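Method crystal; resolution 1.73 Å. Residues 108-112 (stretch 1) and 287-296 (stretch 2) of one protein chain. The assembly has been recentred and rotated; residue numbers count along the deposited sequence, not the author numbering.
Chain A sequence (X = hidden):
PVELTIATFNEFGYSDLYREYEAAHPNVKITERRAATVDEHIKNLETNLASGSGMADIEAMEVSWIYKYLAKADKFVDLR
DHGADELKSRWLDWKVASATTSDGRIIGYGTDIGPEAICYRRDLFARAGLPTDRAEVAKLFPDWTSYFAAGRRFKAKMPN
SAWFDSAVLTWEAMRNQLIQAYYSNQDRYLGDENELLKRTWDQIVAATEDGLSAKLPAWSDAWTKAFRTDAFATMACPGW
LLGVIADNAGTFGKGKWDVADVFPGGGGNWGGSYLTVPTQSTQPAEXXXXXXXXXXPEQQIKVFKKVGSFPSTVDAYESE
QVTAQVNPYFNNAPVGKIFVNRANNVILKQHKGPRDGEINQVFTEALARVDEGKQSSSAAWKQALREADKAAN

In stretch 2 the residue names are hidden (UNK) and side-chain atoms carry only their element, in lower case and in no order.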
# COMPACT_ATOMS: atom_id res chain seq x y z
N GLY A 108 -2.74 -16.38 2.63
CA GLY A 108 -1.44 -15.75 2.54
C GLY A 108 -0.84 -15.43 3.89
O GLY A 108 -1.54 -15.12 4.86
N TYR A 109 0.49 -15.50 3.94
CA TYR A 109 1.29 -15.03 5.06
C TYR A 109 1.92 -13.68 4.70
O TYR A 109 2.61 -13.58 3.69
CB TYR A 109 2.39 -16.03 5.40
CG TYR A 109 1.93 -17.28 6.13
CD1 TYR A 109 0.83 -17.24 6.98
CD2 TYR A 109 2.63 -18.47 6.00
CE1 TYR A 109 0.43 -18.37 7.69
CE2 TYR A 109 2.24 -19.62 6.69
CZ TYR A 109 1.13 -19.56 7.53
OH TYR A 109 0.74 -20.70 8.22
N GLY A 110 1.70 -12.68 5.55
CA GLY A 110 2.07 -11.32 5.19
C GLY A 110 3.58 -11.07 5.25
O GLY A 110 4.27 -11.47 6.19
N THR A 111 4.08 -10.38 4.21
CA THR A 111 5.47 -9.94 4.19
C THR A 111 5.53 -8.50 4.69
O THR A 111 5.27 -8.26 5.87
CB THR A 111 6.09 -10.11 2.80
OG1 THR A 111 5.47 -9.23 1.86
CG2 THR A 111 5.92 -11.56 2.32
N ASP A 112 5.86 -7.53 3.83
CA ASP A 112 6.01 -6.16 4.30
C ASP A 112 4.70 -5.38 4.20
O ASP A 112 3.67 -5.90 3.74
CB ASP A 112 7.15 -5.46 3.55
CG ASP A 112 6.88 -5.32 2.05
OD1 ASP A 112 6.01 -6.05 1.52
OD2 ASP A 112 7.55 -4.49 1.40
N UNK A 287 6.05 -26.24 1.80
CA UNK A 287 5.87 -24.89 1.28
C UNK A 287 5.34 -23.96 2.35
O UNK A 287 5.84 -22.84 2.53
c UNK A 287 4.93 -24.90 0.07
N UNK A 288 4.30 -24.39 3.08
CA UNK A 288 3.75 -23.55 4.14
C UNK A 288 4.77 -23.30 5.24
O UNK A 288 4.84 -22.20 5.80
c UNK A 288 2.47 -24.17 4.72
N UNK A 289 5.58 -24.32 5.57
CA UNK A 289 6.60 -24.14 6.60
C UNK A 289 7.61 -23.09 6.19
O UNK A 289 8.00 -22.23 7.00
c UNK A 289 7.31 -25.47 6.89
n UNK A 289 9.93 -28.80 8.18
c UNK A 289 8.81 -27.80 8.07
c UNK A 289 8.25 -25.34 8.09
c UNK A 289 9.34 -26.41 8.17
N UNK A 290 8.08 -23.15 4.94
CA UNK A 290 9.04 -22.17 4.46
C UNK A 290 8.43 -20.78 4.42
O UNK A 290 9.08 -19.80 4.81
c UNK A 290 11.70 -21.19 3.24
c UNK A 290 10.47 -21.54 2.38
c UNK A 290 9.57 -22.58 3.08
c UNK A 290 10.88 -22.01 0.97
N UNK A 291 7.18 -20.68 3.95
CA UNK A 291 6.52 -19.37 3.89
C UNK A 291 6.36 -18.77 5.28
O UNK A 291 6.55 -17.56 5.47
c UNK A 291 5.17 -19.49 3.20
N UNK A 292 6.01 -19.61 6.26
CA UNK A 292 5.90 -19.11 7.63
C UNK A 292 7.25 -18.64 8.16
O UNK A 292 7.33 -17.62 8.86
c UNK A 292 5.31 -20.20 8.53
N UNK A 293 8.32 -19.36 7.83
CA UNK A 293 9.63 -18.95 8.31
C UNK A 293 10.08 -17.65 7.65
O UNK A 293 10.61 -16.75 8.31
n UNK A 293 13.79 -19.41 9.92
c UNK A 293 14.19 -19.00 8.67
c UNK A 293 12.49 -19.84 9.85
c UNK A 293 15.41 -18.49 8.25
c UNK A 293 14.47 -18.34 6.02
c UNK A 293 13.10 -19.18 7.80
c UNK A 293 15.54 -18.18 6.92
c UNK A 293 10.65 -20.07 8.08
c UNK A 293 12.02 -19.72 8.57
c UNK A 293 13.25 -18.84 6.45
N UNK A 294 9.88 -17.53 6.33
CA UNK A 294 10.28 -16.32 5.63
C UNK A 294 9.55 -15.09 6.16
O UNK A 294 10.06 -13.97 6.03
c UNK A 294 10.94 -17.41 3.35
c UNK A 294 12.36 -16.84 3.21
c UNK A 294 10.01 -16.46 4.12
c UNK A 294 10.34 -17.70 1.97
N UNK A 295 8.35 -15.26 6.73
CA UNK A 295 7.58 -14.13 7.23
C UNK A 295 7.62 -14.00 8.75
O UNK A 295 6.90 -13.15 9.30
c UNK A 295 6.12 -14.22 6.74
o UNK A 295 5.54 -15.46 7.19
c UNK A 295 6.08 -14.14 5.21
N UNK A 296 8.44 -14.80 9.43
CA UNK A 296 8.60 -14.69 10.87
C UNK A 296 9.33 -13.39 11.24
O UNK A 296 10.07 -12.83 10.43
c UNK A 296 9.37 -15.90 11.41
O HOH W 1 2.54 -22.83 8.17

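Position 287 carries a single side-chain carbon, whose CB stays 8.9 Å from CE2 of Tyr109, its nearest atom on the strand, and so touches none of it. One carbon and nothing more is alanine, Ala287.

Position 288 again shows one carbon, set sideways to the strand. Its backbone does more than its side chain: the carbonyl O lies 3.8 Å from CE2 of Tyr109, at the edge of the ring and near its plane. This is Ala288.

At 289 four carbons run in a row and end in a nitrogen. The CA-to-CB bond points away from the strand and the chain is exposed, as suits a charged amine. The residue is lysine, Lys289.

Position 290 has four carbons forked at the second, buried but out of reach of stretch 1. Four carbons forked at the second are leucine, Leu290, here with chi1 t and chi2 p.

Position 291 has one carbon, pointing toward the strand, with its CB 3.9 Å from CD2 of Tyr109. It is Ala291, and the ring comes close enough to reach the backbone as well: CD2 of Tyr109 is 3.8 Å from C of Ala291.

One carbon also marks 292, set sideways yet touching the ring of Tyr109. This is Ala292, and CB of Ala292 lies 3.6 Å from CE2 of Tyr109. The backbone is just as near, with N of Ala292 3.6 Å from CD2 of Tyr109, although N of Ala292 is already hydrogen-bonded to O of Ala288 at 2.9 Å.

Position 293 holds one carbon followed by fused five- and six-membered rings with eight carbons and one nitrogen, an indole. Its CA-to-CB bond points away from the strand, and the side chain makes no contact there: Trp293.

At 294 four carbons fork at the second, as at 290, but with chi1 m and chi2 t. The nearest approach to the strand is 6.6 Å, from its CB to CG2 of Thr111. This is Leu294, the last helical residue.

Position 295 has one carbon carrying an oxygen and a carbon, and points toward the strand. Its CB is 3.4 Å from O of Gly110, its oxygen 3.7 Å from CB of Tyr109, and its terminal carbon 3.9 Å from CG2 of Thr111. The branching is that of threonine, Thr295. Its OG1 sits 2.9 Å from O of Ala291 and 3.3 Å from O of Ala292, placing the hydroxyl among the last carbonyls of the helix that precedes it.

Position 296 has one carbon, pointing away and touching nothing on the strand. It is Ala296, at the N-cap position before another helix.

The rule is one large ring against small residues. Strand and helix run at 29°, with axes 8.4 Å apart at closest approach, and Tyr109 meets side chain and backbone at 291 and 292, and the carbonyl O at 288. Thr295 extends the contact to Gly110 and Thr111. No direct hydrogen bond joins the stretches; a water 2.8 Å from OH of Tyr109 donates a weak hydrogen bond to O of Ala288, 3.4 Å from the water oxygen.

Stretch 2, residues 287-296: AAKLAAWLTA
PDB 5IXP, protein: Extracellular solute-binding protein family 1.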